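Long-range contacts in pollen receptor-like kinase 3 (PDB 5WLS), which is a leucine-rich-repeat receptor-like kinase of pollen whose extracellular domain resembles the SERK co-receptors and probably takes part in signal perception at the cell surface: residues A[42-46]-A[65-71]; A[118-124]-A[142-148]; A[135-140]-A[155-161]. Numbering follows the deposited sequence.

Contact 1. Residues A[42-46]-A[65-71]; sequences TVSGI and LPNLRTI
In this leucine-rich-repeat solenoid, strand 42-47 and strand 70-72, the latter reached through loop 65-69, are the parallel strands of a beta-alpha-beta unit whose crossover contains helix 59-63. G45 pairs with T70 (CA-CA 4.4 Å) and I46 with I71 (5.0 Å). S44 and G45 both face Y36 in a classic beta bulge, kinked by the S44 psi of -17°, far from strand values. S44 (p) points its CA-to-CB bond away from 65-71, and its OG bonds Y36 O weakly. A type I turn, L65-L68, precedes strand 70-72. S44 O accepts from R69 N (2.6 Å) and T70 N (3.0 Å), and I46 N donates to T70 O (2.9 Å). Branched aliphatic residues suit the inner side: V43 (t), I46 (m, t), L65 (m, t) and L68 (t, p) interlock, V43 CG1 lying 4.0 Å from L65 CD1 and I46 CG1 4.3 Å from L68 CD1. I71 (m, t) repeats the I46 rotamer and also touches L62. On the other face, T70 (p) sets its OG1 where a CB on G45 would clash. At the start of strand 42-47, T42 (t) directs its hydroxyl at the N67 (m) carboxamide, T42 OG1 donating to N67 OD1 at 3.3 Å.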
ATOM      1  N   THR A  42       0.944  12.298  19.943  1.00 70.34           N
ATOM      2  CA  THR A  42       1.167  12.674  18.552  1.00 64.37           C
ATOM      3  C   THR A  42       0.531  11.662  17.606  1.00 65.38           C
ATOM      4  O   THR A  42       0.380  10.491  17.938  1.00 65.67           O
ATOM      5  CB  THR A  42       2.665  12.811  18.249  1.00 64.60           C
ATOM      6  OG1 THR A  42       2.847  13.269  16.903  1.00 72.27           O
ATOM      7  CG2 THR A  42       3.380  11.483  18.440  1.00 64.73           C
ATOM      8  N   VAL A  43       0.139  12.129  16.423  1.00 60.25           N
ATOM      9  CA  VAL A  43      -0.587  11.286  15.478  1.00 54.08           C
ATOM     10  C   VAL A  43       0.392  10.363  14.763  1.00 56.25           C
ATOM     11  O   VAL A  43       1.423  10.809  14.245  1.00 60.35           O
ATOM     12  CB  VAL A  43      -1.376  12.148  14.481  1.00 51.86           C
ATOM     13  CG1 VAL A  43      -1.917  11.291  13.346  1.00 49.69           C
ATOM     14  CG2 VAL A  43      -2.510  12.868  15.193  1.00 47.88           C
ATOM     15  N   SER A  44       0.067   9.067  14.730  1.00 53.54           N
ATOM     16  CA  SER A  44       0.925   8.049  14.130  1.00 51.01           C
ATOM     17  C   SER A  44       0.234   7.187  13.078  1.00 51.22           C
ATOM     18  O   SER A  44       0.931   6.520  12.295  1.00 53.34           O
ATOM     19  CB  SER A  44       1.500   7.130  15.218  1.00 47.84           C
ATOM     20  OG  SER A  44       0.460   6.525  15.967  1.00 48.95           O
ATOM     21  N   GLY A  45      -1.090   7.177  13.026  1.00 42.54           N
ATOM     22  CA  GLY A  45      -1.800   6.389  12.034  1.00 42.71           C
ATOM     23  C   GLY A  45      -3.129   7.019  11.688  1.00 41.29           C
ATOM     24  O   GLY A  45      -3.733   7.727  12.499  1.00 42.24           O
ATOM     25  N   ILE A  46      -3.581   6.760  10.464  1.00 38.63           N
ATOM     26  CA  ILE A  46      -4.911   7.145  10.004  1.00 46.28           C
ATOM     27  C   ILE A  46      -5.613   5.885   9.523  1.00 46.37           C
ATOM     28  O   ILE A  46      -5.085   5.163   8.670  1.00 49.66           O
ATOM     29  CB  ILE A  46      -4.856   8.204   8.888  1.00 50.40           C
ATOM     30  CG1 ILE A  46      -4.302   9.526   9.425  1.00 50.89           C
ATOM     31  CG2 ILE A  46      -6.234   8.406   8.275  1.00 38.01           C
ATOM     32  CD1 ILE A  46      -4.042  10.562   8.350  1.00 50.05           C
ATOM     33  N   LEU A  65       2.525  15.731   9.497  1.00 69.73           N
ATOM     34  CA  LEU A  65       2.501  14.844  10.656  1.00 64.63           C
ATOM     35  C   LEU A  65       3.834  14.120  10.737  1.00 65.74           C
ATOM     36  O   LEU A  65       4.052  13.147   9.999  1.00 67.32           O
ATOM     37  CB  LEU A  65       1.351  13.837  10.564  1.00 59.48           C
ATOM     38  CG  LEU A  65      -0.044  14.354  10.246  1.00 58.97           C
ATOM     39  CD1 LEU A  65      -1.016  13.217   9.973  1.00 59.21           C
ATOM     40  CD2 LEU A  65      -0.440  15.029  11.570  1.00 59.85           C
ATOM     41  N   PRO A  66       4.741  14.523  11.632  1.00 63.53           N
ATOM     42  CA  PRO A  66       6.115  14.003  11.567  1.00 60.41           C
ATOM     43  C   PRO A  66       6.281  12.587  12.076  1.00 62.11           C
ATOM     44  O   PRO A  66       7.297  11.961  11.749  1.00 61.00           O
ATOM     45  CB  PRO A  66       6.904  14.995  12.436  1.00 62.92           C
ATOM     46  CG  PRO A  66       5.910  15.501  13.413  1.00 56.74           C
ATOM     47  CD  PRO A  66       4.590  15.554  12.673  1.00 53.22           C
ATOM     48  N   ASN A  67       5.342  12.051  12.848  1.00 57.18           N
ATOM     49  CA  ASN A  67       5.481  10.689  13.336  1.00 64.29           C
ATOM     50  C   ASN A  67       4.386   9.782  12.804  1.00 65.55           C
ATOM     51  O   ASN A  67       4.138   8.714  13.378  1.00 70.61           O
ATOM     52  CB  ASN A  67       5.476  10.679  14.866  1.00 71.14           C
ATOM     53  CG  ASN A  67       6.405  11.721  15.452  1.00 68.47           C
ATOM     54  OD1 ASN A  67       5.953  12.753  15.948  1.00 68.34           O
ATOM     55  ND2 ASN A  67       7.705  11.496  15.329  1.00 65.10           N
ATOM     56  N   LEU A  68       3.764  10.150  11.688  1.00 62.98           N
ATOM     57  CA  LEU A  68       2.792   9.268  11.067  1.00 57.19           C
ATOM     58  C   LEU A  68       3.512   8.061  10.486  1.00 55.66           C
ATOM     59  O   LEU A  68       4.492   8.196   9.745  1.00 56.78           O
ATOM     60  CB  LEU A  68       2.009  10.011   9.985  1.00 55.38           C
ATOM     61  CG  LEU A  68       1.005   9.157   9.217  1.00 53.27           C
ATOM     62  CD1 LEU A  68      -0.143   8.802  10.130  1.00 44.25           C
ATOM     63  CD2 LEU A  68       0.461   9.924   8.020  1.00 60.36           C
ATOM     64  N   ARG A  69       3.025   6.878  10.837  1.00 46.90           N
ATOM     65  CA  ARG A  69       3.652   5.633  10.432  1.00 40.40           C
ATOM     66  C   ARG A  69       2.719   4.688   9.706  1.00 44.46           C
ATOM     67  O   ARG A  69       3.210   3.815   8.981  1.00 42.77           O
ATOM     68  CB  ARG A  69       4.225   4.897  11.653  1.00 46.54           C
ATOM     69  CG  ARG A  69       5.206   5.698  12.496  1.00 65.49           C
ATOM     70  CD  ARG A  69       6.633   5.396  12.081  1.00 78.03           C
ATOM     71  NE  ARG A  69       7.616   6.168  12.832  1.00 90.68           N
ATOM     72  CZ  ARG A  69       7.977   7.412  12.534  1.00 97.54           C
ATOM     73  NH1 ARG A  69       7.431   8.032  11.497  1.00 95.77           N
ATOM     74  NH2 ARG A  69       8.885   8.034  13.273  1.00100.82           N
ATOM     75  N   THR A  70       1.403   4.821   9.861  1.00 37.54           N
ATOM     76  CA  THR A  70       0.494   3.860   9.250  1.00 40.80           C
ATOM     77  C   THR A  70      -0.677   4.580   8.603  1.00 46.21           C
ATOM     78  O   THR A  70      -1.285   5.469   9.210  1.00 41.78           O
ATOM     79  CB  THR A  70      -0.022   2.839  10.276  1.00 40.88           C
ATOM     80  OG1 THR A  70      -0.637   3.523  11.373  1.00 42.88           O
ATOM     81  CG2 THR A  70       1.119   1.975  10.798  1.00 48.86           C
ATOM     82  N   ILE A  71      -0.985   4.182   7.371  1.00 35.68           N
ATOM     83  CA  ILE A  71      -2.142   4.670   6.632  1.00 45.01           C
ATOM     84  C   ILE A  71      -2.952   3.462   6.186  1.00 42.28           C
ATOM     85  O   ILE A  71      -2.406   2.535   5.577  1.00 46.15           O
ATOM     86  CB  ILE A  71      -1.730   5.522   5.417  1.00 44.78           C
ATOM     87  CG1 ILE A  71      -1.117   6.848   5.874  1.00 49.96           C
ATOM     88  CG2 ILE A  71      -2.924   5.765   4.499  1.00 41.19           C
ATOM     89  CD1 ILE A  71      -0.391   7.597   4.778  1.00 54.41           C
TER
HETATM   90  O   HOH W   1      -3.519   2.872  10.351  1.00 43.92           O

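Contact 2. Residues A[118-124]-A[142-148]; sequences RVFLDNN and ELHMQGN
E142, H144 and F120 lose the most surface where two successive leucine-rich repeats pair in parallel. Strands 118-120 and 142-144 run 10° apart with axes 4.8 Å apart, in the register R118-E142, V119-L143, F120-H144. V119 N donates to E142 O (2.9 Å), H144 N to V119 O (3.0 Å) and L121 N to H144 O (2.8 Å). E142 (m, t) shares a face with R118, F120 and H144. Its carboxylate answers the charge of R118: OE2 lies over the guanidinium, 3.9 Å from R118 NE, a long salt bridge of charge alone, and meets the ring edge of F120 (CZ to OE2 3.6 Å). The flat rings of F120 and H144 (both chi1 m) can lie obliquely against each other, centroids 4.3 Å apart and planes at 48°, with H144 ND1 over the phenyl face, 3.2 Å from F120 CE1, while H144 NE2 still bonds S166 OG. On the inner face V119 (t) meets L143 (t, p), CB to CD1 3.8 Å. Beyond the strands, N123 N donates to Q146 O (2.8 Å). N148 (chi1 m), the asparagine of the LxxLxLxxN repeat motif, donates from ND2 to L121 O (3.1 Å) and M145 O (2.9 Å). G147 has positive phi, and a CB there would strike N123 OD1. The pair lies between strand 93-95, whose S93 and L95 touch R118, and strand 166-168, which carries S166.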
ATOM      1  N   ARG A 118       4.661  -3.263   5.325  1.00 43.61           N
ATOM      2  CA  ARG A 118       3.414  -3.773   4.790  1.00 42.41           C
ATOM      3  C   ARG A 118       2.878  -2.871   3.692  1.00 41.36           C
ATOM      4  O   ARG A 118       2.760  -1.657   3.882  1.00 41.73           O
ATOM      5  CB  ARG A 118       2.367  -3.936   5.880  1.00 53.15           C
ATOM      6  CG  ARG A 118       2.379  -5.084   6.895  1.00 62.45           C
ATOM      7  CD  ARG A 118       1.323  -4.365   7.693  1.00 60.15           C
ATOM      8  NE  ARG A 118       0.023  -4.867   7.299  1.00 79.92           N
ATOM      9  CZ  ARG A 118      -1.050  -5.036   8.049  1.00 89.57           C
ATOM     10  NH1 ARG A 118      -1.086  -4.688   9.325  1.00 86.05           N
ATOM     11  NH2 ARG A 118      -2.150  -5.471   7.445  1.00102.61           N
ATOM     12  N   VAL A 119       2.588  -3.475   2.540  1.00 31.38           N
ATOM     13  CA  VAL A 119       2.030  -2.790   1.373  1.00 40.00           C
ATOM     14  C   VAL A 119       0.882  -3.643   0.841  1.00 41.82           C
ATOM     15  O   VAL A 119       1.115  -4.715   0.261  1.00 40.49           O
ATOM     16  CB  VAL A 119       3.081  -2.565   0.280  1.00 30.74           C
ATOM     17  CG1 VAL A 119       2.432  -1.972  -0.951  1.00 30.83           C
ATOM     18  CG2 VAL A 119       4.196  -1.665   0.796  1.00 32.34           C
ATOM     19  N   PHE A 120      -0.350  -3.182   1.048  1.00 33.76           N
ATOM     20  CA  PHE A 120      -1.545  -3.844   0.536  1.00 38.35           C
ATOM     21  C   PHE A 120      -2.154  -2.927  -0.521  1.00 41.60           C
ATOM     22  O   PHE A 120      -2.711  -1.875  -0.193  1.00 43.63           O
ATOM     23  CB  PHE A 120      -2.546  -4.138   1.654  1.00 35.05           C
ATOM     24  CG  PHE A 120      -2.089  -5.189   2.643  1.00 37.17           C
ATOM     25  CD1 PHE A 120      -2.971  -6.151   3.101  1.00 48.91           C
ATOM     26  CD2 PHE A 120      -0.791  -5.201   3.128  1.00 49.80           C
ATOM     27  CE1 PHE A 120      -2.561  -7.110   4.012  1.00 44.43           C
ATOM     28  CE2 PHE A 120      -0.375  -6.156   4.033  1.00 58.59           C
ATOM     29  CZ  PHE A 120      -1.264  -7.112   4.477  1.00 44.93           C
ATOM     30  N   LEU A 121      -2.046  -3.327  -1.791  1.00 34.48           N
ATOM     31  CA  LEU A 121      -2.619  -2.577  -2.906  1.00 36.40           C
ATOM     32  C   LEU A 121      -3.652  -3.404  -3.660  1.00 38.55           C
ATOM     33  O   LEU A 121      -3.990  -3.080  -4.802  1.00 30.54           O
ATOM     34  CB  LEU A 121      -1.520  -2.102  -3.857  1.00 29.97           C
ATOM     35  CG  LEU A 121      -0.424  -1.232  -3.241  1.00 40.47           C
ATOM     36  CD1 LEU A 121       0.568  -0.769  -4.302  1.00 35.74           C
ATOM     37  CD2 LEU A 121      -1.030  -0.043  -2.509  1.00 40.29           C
ATOM     38  N   ASP A 122      -4.142  -4.475  -3.042  1.00 38.83           N
ATOM     39  CA  ASP A 122      -4.977  -5.438  -3.740  1.00 38.10           C
ATOM     40  C   ASP A 122      -6.277  -4.810  -4.227  1.00 37.51           C
ATOM     41  O   ASP A 122      -6.833  -3.903  -3.603  1.00 31.43           O
ATOM     42  CB  ASP A 122      -5.300  -6.622  -2.826  1.00 40.45           C
ATOM     43  CG  ASP A 122      -5.871  -6.189  -1.487  1.00 42.37           C
ATOM     44  OD1 ASP A 122      -5.383  -5.188  -0.922  1.00 49.05           O
ATOM     45  OD2 ASP A 122      -6.824  -6.839  -1.011  1.00 56.79           O
ATOM     46  N   ASN A 123      -6.748  -5.310  -5.371  1.00 41.20           N
ATOM     47  CA  ASN A 123      -8.079  -5.016  -5.901  1.00 35.84           C
ATOM     48  C   ASN A 123      -8.267  -3.535  -6.227  1.00 42.16           C
ATOM     49  O   ASN A 123      -9.359  -2.980  -6.080  1.00 39.77           O
ATOM     50  CB  ASN A 123      -9.167  -5.507  -4.947  1.00 32.51           C
ATOM     51  CG  ASN A 123      -9.167  -7.012  -4.805  1.00 43.51           C
ATOM     52  OD1 ASN A 123      -9.250  -7.740  -5.794  1.00 42.61           O
ATOM     53  ND2 ASN A 123      -9.063  -7.491  -3.569  1.00 45.94           N
ATOM     54  N   ASN A 124      -7.199  -2.888  -6.685  1.00 31.58           N
ATOM     55  CA  ASN A 124      -7.356  -1.609  -7.363  1.00 36.61           C
ATOM     56  C   ASN A 124      -7.351  -1.886  -8.859  1.00 40.38           C
ATOM     57  O   ASN A 124      -7.689  -2.998  -9.278  1.00 32.12           O
ATOM     58  CB  ASN A 124      -6.259  -0.628  -6.951  1.00 37.17           C
ATOM     59  CG  ASN A 124      -6.490  -0.055  -5.563  1.00 44.37           C
ATOM     60  OD1 ASN A 124      -6.682   1.148  -5.400  1.00 49.08           O
ATOM     61  ND2 ASN A 124      -6.490  -0.923  -4.555  1.00 67.79           N
ATOM     62  N   GLU A 142       5.060  -7.983   4.164  1.00 39.54           N
ATOM     63  CA  GLU A 142       3.776  -8.379   3.597  1.00 40.87           C
ATOM     64  C   GLU A 142       3.491  -7.520   2.373  1.00 43.06           C
ATOM     65  O   GLU A 142       3.371  -6.294   2.483  1.00 47.09           O
ATOM     66  CB  GLU A 142       2.664  -8.229   4.636  1.00 42.80           C
ATOM     67  CG  GLU A 142       2.853  -9.147   5.830  1.00 53.87           C
ATOM     68  CD  GLU A 142       2.087  -8.680   7.046  1.00 61.89           C
ATOM     69  OE1 GLU A 142       2.735  -8.352   8.062  1.00 65.19           O
ATOM     70  OE2 GLU A 142       0.840  -8.637   6.983  1.00 67.35           O
ATOM     71  N   LEU A 143       3.361  -8.166   1.213  1.00 30.73           N
ATOM     72  CA  LEU A 143       3.071  -7.470  -0.038  1.00 44.23           C
ATOM     73  C   LEU A 143       1.891  -8.155  -0.705  1.00 46.71           C
ATOM     74  O   LEU A 143       2.010  -9.290  -1.177  1.00 41.21           O
ATOM     75  CB  LEU A 143       4.290  -7.451  -0.960  1.00 37.77           C
ATOM     76  CG  LEU A 143       4.028  -6.850  -2.342  1.00 44.09           C
ATOM     77  CD1 LEU A 143       3.624  -5.385  -2.226  1.00 43.24           C
ATOM     78  CD2 LEU A 143       5.242  -6.993  -3.253  1.00 30.05           C
ATOM     79  N   HIS A 144       0.753  -7.468  -0.740  1.00 40.28           N
ATOM     80  CA  HIS A 144      -0.461  -8.007  -1.338  1.00 43.16           C
ATOM     81  C   HIS A 144      -0.877  -7.106  -2.490  1.00 39.55           C
ATOM     82  O   HIS A 144      -1.212  -5.936  -2.280  1.00 30.11           O
ATOM     83  CB  HIS A 144      -1.578  -8.133  -0.298  1.00 45.21           C
ATOM     84  CG  HIS A 144      -1.299  -9.153   0.764  1.00 45.62           C
ATOM     85  ND1 HIS A 144      -2.138  -9.361   1.838  1.00 49.24           N
ATOM     86  CD2 HIS A 144      -0.273 -10.024   0.916  1.00 51.60           C
ATOM     87  CE1 HIS A 144      -1.642 -10.315   2.605  1.00 50.49           C
ATOM     88  NE2 HIS A 144      -0.510 -10.734   2.068  1.00 48.86           N
ATOM     89  N   MET A 145      -0.856  -7.660  -3.705  1.00 32.89           N
ATOM     90  CA  MET A 145      -1.120  -6.908  -4.926  1.00 35.10           C
ATOM     91  C   MET A 145      -2.146  -7.617  -5.799  1.00 33.47           C
ATOM     92  O   MET A 145      -2.282  -7.281  -6.980  1.00 32.94           O
ATOM     93  CB  MET A 145       0.166  -6.686  -5.728  1.00 32.11           C
ATOM     94  CG  MET A 145       1.271  -5.952  -4.991  1.00 51.34           C
ATOM     95  SD  MET A 145       2.707  -5.690  -6.047  1.00 63.41           S
ATOM     96  CE  MET A 145       2.447  -3.989  -6.541  1.00 50.36           C
ATOM     97  N   GLN A 146      -2.850  -8.600  -5.250  1.00 29.95           N
ATOM     98  CA  GLN A 146      -3.744  -9.418  -6.055  1.00 30.38           C
ATOM     99  C   GLN A 146      -4.899  -8.594  -6.610  1.00 30.80           C
ATOM    100  O   GLN A 146      -5.299  -7.577  -6.041  1.00 30.86           O
ATOM    101  CB  GLN A 146      -4.292 -10.586  -5.232  1.00 30.84           C
ATOM    102  CG  GLN A 146      -5.316 -10.196  -4.181  1.00 31.32           C
ATOM    103  CD  GLN A 146      -4.687  -9.901  -2.838  1.00 40.08           C
ATOM    104  OE1 GLN A 146      -3.503  -9.575  -2.753  1.00 36.75           O
ATOM    105  NE2 GLN A 146      -5.479 -10.006  -1.778  1.00 31.71           N
ATOM    106  N   GLY A 147      -5.427  -9.039  -7.748  1.00 31.17           N
ATOM    107  CA  GLY A 147      -6.638  -8.449  -8.283  1.00 31.80           C
ATOM    108  C   GLY A 147      -6.472  -7.104  -8.951  1.00 41.78           C
ATOM    109  O   GLY A 147      -7.420  -6.313  -8.972  1.00 40.68           O
ATOM    110  N   ASN A 148      -5.295  -6.817  -9.499  1.00 32.15           N
ATOM    111  CA  ASN A 148      -5.042  -5.621 -10.281  1.00 32.67           C
ATOM    112  C   ASN A 148      -4.926  -6.040 -11.750  1.00 31.47           C
ATOM    113  O   ASN A 148      -5.510  -7.061 -12.148  1.00 31.87           O
ATOM    114  CB  ASN A 148      -3.794  -4.924  -9.744  1.00 39.72           C
ATOM    115  CG  ASN A 148      -4.047  -4.173  -8.455  1.00 39.85           C
ATOM    116  OD1 ASN A 148      -4.605  -3.076  -8.459  1.00 30.79           O
ATOM    117  ND2 ASN A 148      -3.630  -4.762  -7.342  1.00 30.21           N
TER

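Contact 3. Residues A[135-140]-A[155-161]; sequences MQLAGL and PPLTDGN
Two irregular loops of adjacent repeats stack here on the side of the solenoid that leads into strands 142-144 and 166-168. Their courses match, M135 beside L157 (CA-CA 4.7 Å), Q136 beside T158 (5.2 Å) and A138 beside N161 (3.8 Å), and each ends in a type I turn, L137-L140 and T158-N161. T158 N donates to M135 O (3.1 Å). N161, chi1 t, supplies the main polar clamp: its ND2 reaches both L137 O (3.0 Å) and L140 O (2.9 Å), since the amide carries two hydrogens, one for each carbonyl. M135 (chi angles all m) packs its CG on P155 CB (3.7 Å), while its CB lies 3.1 Å from the backbone P156 O; the long thioether suits this buried place. T158 (t) makes an ST turn, G160 N donating to its OG1 at 3.2 Å. Helix 180-183 of the next repeat packs alongside, its I182 touching M135 and L157 and T181 OG1 accepting a hydrogen bond from L157 N.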
ATOM      1  N   MET A 135      10.637  -4.635  -4.877  1.00 42.00           N
ATOM      2  CA  MET A 135      11.260  -5.912  -4.562  1.00 48.03           C
ATOM      3  C   MET A 135      12.711  -5.762  -4.116  1.00 57.90           C
ATOM      4  O   MET A 135      13.407  -6.770  -3.960  1.00 61.10           O
ATOM      5  CB  MET A 135      11.174  -6.847  -5.769  1.00 52.06           C
ATOM      6  CG  MET A 135       9.782  -6.948  -6.372  1.00 59.40           C
ATOM      7  SD  MET A 135       8.520  -7.450  -5.183  1.00 54.48           S
ATOM      8  CE  MET A 135       8.690  -9.231  -5.235  1.00 54.75           C
ATOM      9  N   GLN A 136      13.177  -4.532  -3.908  1.00 56.05           N
ATOM     10  CA  GLN A 136      14.489  -4.272  -3.331  1.00 50.95           C
ATOM     11  C   GLN A 136      14.403  -3.834  -1.875  1.00 53.93           C
ATOM     12  O   GLN A 136      15.441  -3.590  -1.253  1.00 67.06           O
ATOM     13  CB  GLN A 136      15.236  -3.209  -4.145  1.00 48.70           C
ATOM     14  CG  GLN A 136      15.718  -3.674  -5.515  1.00 52.27           C
ATOM     15  CD  GLN A 136      16.744  -4.789  -5.435  1.00 59.54           C
ATOM     16  OE1 GLN A 136      17.635  -4.770  -4.585  1.00 68.32           O
ATOM     17  NE2 GLN A 136      16.628  -5.764  -6.328  1.00 54.94           N
ATOM     18  N   LEU A 137      13.196  -3.729  -1.321  1.00 52.08           N
ATOM     19  CA  LEU A 137      13.024  -3.370   0.082  1.00 50.28           C
ATOM     20  C   LEU A 137      13.424  -4.553   0.954  1.00 52.99           C
ATOM     21  O   LEU A 137      12.751  -5.588   0.955  1.00 56.92           O
ATOM     22  CB  LEU A 137      11.582  -2.954   0.356  1.00 45.91           C
ATOM     23  CG  LEU A 137      11.047  -1.734  -0.394  1.00 51.82           C
ATOM     24  CD1 LEU A 137       9.552  -1.572  -0.152  1.00 54.19           C
ATOM     25  CD2 LEU A 137      11.805  -0.477   0.008  1.00 48.70           C
ATOM     26  N   ALA A 138      14.525  -4.406   1.692  1.00 48.65           N
ATOM     27  CA  ALA A 138      14.997  -5.483   2.552  1.00 57.27           C
ATOM     28  C   ALA A 138      14.063  -5.752   3.725  1.00 56.78           C
ATOM     29  O   ALA A 138      14.058  -6.870   4.251  1.00 62.36           O
ATOM     30  CB  ALA A 138      16.402  -5.166   3.069  1.00 57.46           C
ATOM     31  N   GLY A 139      13.276  -4.765   4.144  1.00 56.40           N
ATOM     32  CA  GLY A 139      12.398  -4.900   5.287  1.00 42.93           C
ATOM     33  C   GLY A 139      10.941  -5.155   4.965  1.00 47.56           C
ATOM     34  O   GLY A 139      10.110  -5.129   5.879  1.00 48.02           O
ATOM     35  N   LEU A 140      10.600  -5.409   3.703  1.00 46.14           N
ATOM     36  CA  LEU A 140       9.211  -5.644   3.328  1.00 44.50           C
ATOM     37  C   LEU A 140       8.794  -7.026   3.813  1.00 47.96           C
ATOM     38  O   LEU A 140       9.434  -8.027   3.476  1.00 50.13           O
ATOM     39  CB  LEU A 140       9.042  -5.539   1.815  1.00 44.20           C
ATOM     40  CG  LEU A 140       7.625  -5.723   1.265  1.00 42.23           C
ATOM     41  CD1 LEU A 140       6.675  -4.671   1.830  1.00 43.39           C
ATOM     42  CD2 LEU A 140       7.618  -5.728  -0.256  1.00 40.03           C
ATOM     43  N   PRO A 155       9.748  -8.524 -10.749  1.00 44.55           N
ATOM     44  CA  PRO A 155      11.140  -8.180 -10.471  1.00 47.96           C
ATOM     45  C   PRO A 155      11.739  -9.143  -9.465  1.00 52.25           C
ATOM     46  O   PRO A 155      11.017  -9.746  -8.652  1.00 45.88           O
ATOM     47  CB  PRO A 155      11.041  -6.755  -9.893  1.00 52.91           C
ATOM     48  CG  PRO A 155       9.732  -6.235 -10.376  1.00 53.25           C
ATOM     49  CD  PRO A 155       8.826  -7.423 -10.423  1.00 48.41           C
ATOM     50  N   PRO A 156      13.057  -9.330  -9.484  1.00 58.20           N
ATOM     51  CA  PRO A 156      13.684 -10.207  -8.493  1.00 50.94           C
ATOM     52  C   PRO A 156      13.646  -9.579  -7.110  1.00 45.45           C
ATOM     53  O   PRO A 156      13.627  -8.355  -6.958  1.00 43.89           O
ATOM     54  CB  PRO A 156      15.124 -10.346  -9.002  1.00 48.83           C
ATOM     55  CG  PRO A 156      15.355  -9.098  -9.788  1.00 52.41           C
ATOM     56  CD  PRO A 156      14.037  -8.776 -10.434  1.00 49.32           C
ATOM     57  N   LEU A 157      13.649 -10.437  -6.095  1.00 51.32           N
ATOM     58  CA  LEU A 157      13.652 -10.000  -4.707  1.00 53.17           C
ATOM     59  C   LEU A 157      15.073 -10.058  -4.165  1.00 52.96           C
ATOM     60  O   LEU A 157      15.764 -11.069  -4.327  1.00 59.06           O
ATOM     61  CB  LEU A 157      12.710 -10.859  -3.864  1.00 37.62           C
ATOM     62  CG  LEU A 157      12.678 -10.632  -2.354  1.00 46.40           C
ATOM     63  CD1 LEU A 157      12.081  -9.282  -2.009  1.00 32.41           C
ATOM     64  CD2 LEU A 157      11.865 -11.730  -1.714  1.00 49.67           C
ATOM     65  N   THR A 158      15.500  -8.975  -3.522  1.00 42.38           N
ATOM     66  CA  THR A 158      16.880  -8.863  -3.069  1.00 46.34           C
ATOM     67  C   THR A 158      17.164  -9.829  -1.926  1.00 50.22           C
ATOM     68  O   THR A 158      16.332 -10.027  -1.036  1.00 54.50           O
ATOM     69  CB  THR A 158      17.180  -7.428  -2.636  1.00 52.87           C
ATOM     70  OG1 THR A 158      18.511  -7.349  -2.113  1.00 70.71           O
ATOM     71  CG2 THR A 158      16.187  -6.965  -1.578  1.00 45.12           C
ATOM     72  N   ASP A 159      18.346 -10.452  -1.969  1.00 56.49           N
ATOM     73  CA  ASP A 159      18.763 -11.338  -0.887  1.00 50.84           C
ATOM     74  C   ASP A 159      18.823 -10.619   0.452  1.00 52.55           C
ATOM     75  O   ASP A 159      18.811 -11.276   1.497  1.00 52.97           O
ATOM     76  CB  ASP A 159      20.129 -11.956  -1.194  1.00 54.01           C
ATOM     77  CG  ASP A 159      20.056 -13.023  -2.264  1.00 70.09           C
ATOM     78  OD1 ASP A 159      18.991 -13.660  -2.403  1.00 77.00           O
ATOM     79  OD2 ASP A 159      21.071 -13.229  -2.961  1.00 79.62           O
ATOM     80  N   GLY A 160      18.883  -9.285   0.446  1.00 42.71           N
ATOM     81  CA  GLY A 160      18.899  -8.539   1.688  1.00 45.13           C
ATOM     82  C   GLY A 160      17.604  -8.632   2.465  1.00 56.89           C
ATOM     83  O   GLY A 160      17.588  -8.327   3.663  1.00 65.99           O
ATOM     84  N   ASN A 161      16.518  -9.043   1.811  1.00 54.61           N
ATOM     85  CA  ASN A 161      15.251  -9.246   2.501  1.00 46.03           C
ATOM     86  C   ASN A 161      15.271 -10.613   3.174  1.00 49.55           C
ATOM     87  O   ASN A 161      15.496 -11.635   2.515  1.00 52.82           O
ATOM     88  CB  ASN A 161      14.079  -9.138   1.527  1.00 42.11           C
ATOM     89  CG  ASN A 161      12.724  -9.212   2.217  1.00 45.42           C
ATOM     90  OD1 ASN A 161      12.476 -10.082   3.052  1.00 48.16           O
ATOM     91  ND2 ASN A 161      11.838  -8.286   1.869  1.00 59.36           N
TER

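How the contacts relate
The three contacts show neighbouring repeats joining at different points along one solenoid. Contacts 1 and 2 belong to the same eight-stranded sheet, but their centres are 21 Å apart and their nearest atoms about 7 Å apart, with strand 93-95 lying between their strands. Contacts 2 and 3 join the same two repeats: their segments alternate along the chain and their centres are 16 Å apart. They meet in the hydrophobic interior, L143 CD2 lying 3.8 Å from M135 SD and V119 CG2 4.0 Å from L140 CD1. Contact 3 stays about 12 Å from contact 1 at the nearest atoms. A glycan sugar touches N123 of contact 2, marking surface rather than a binding pocket.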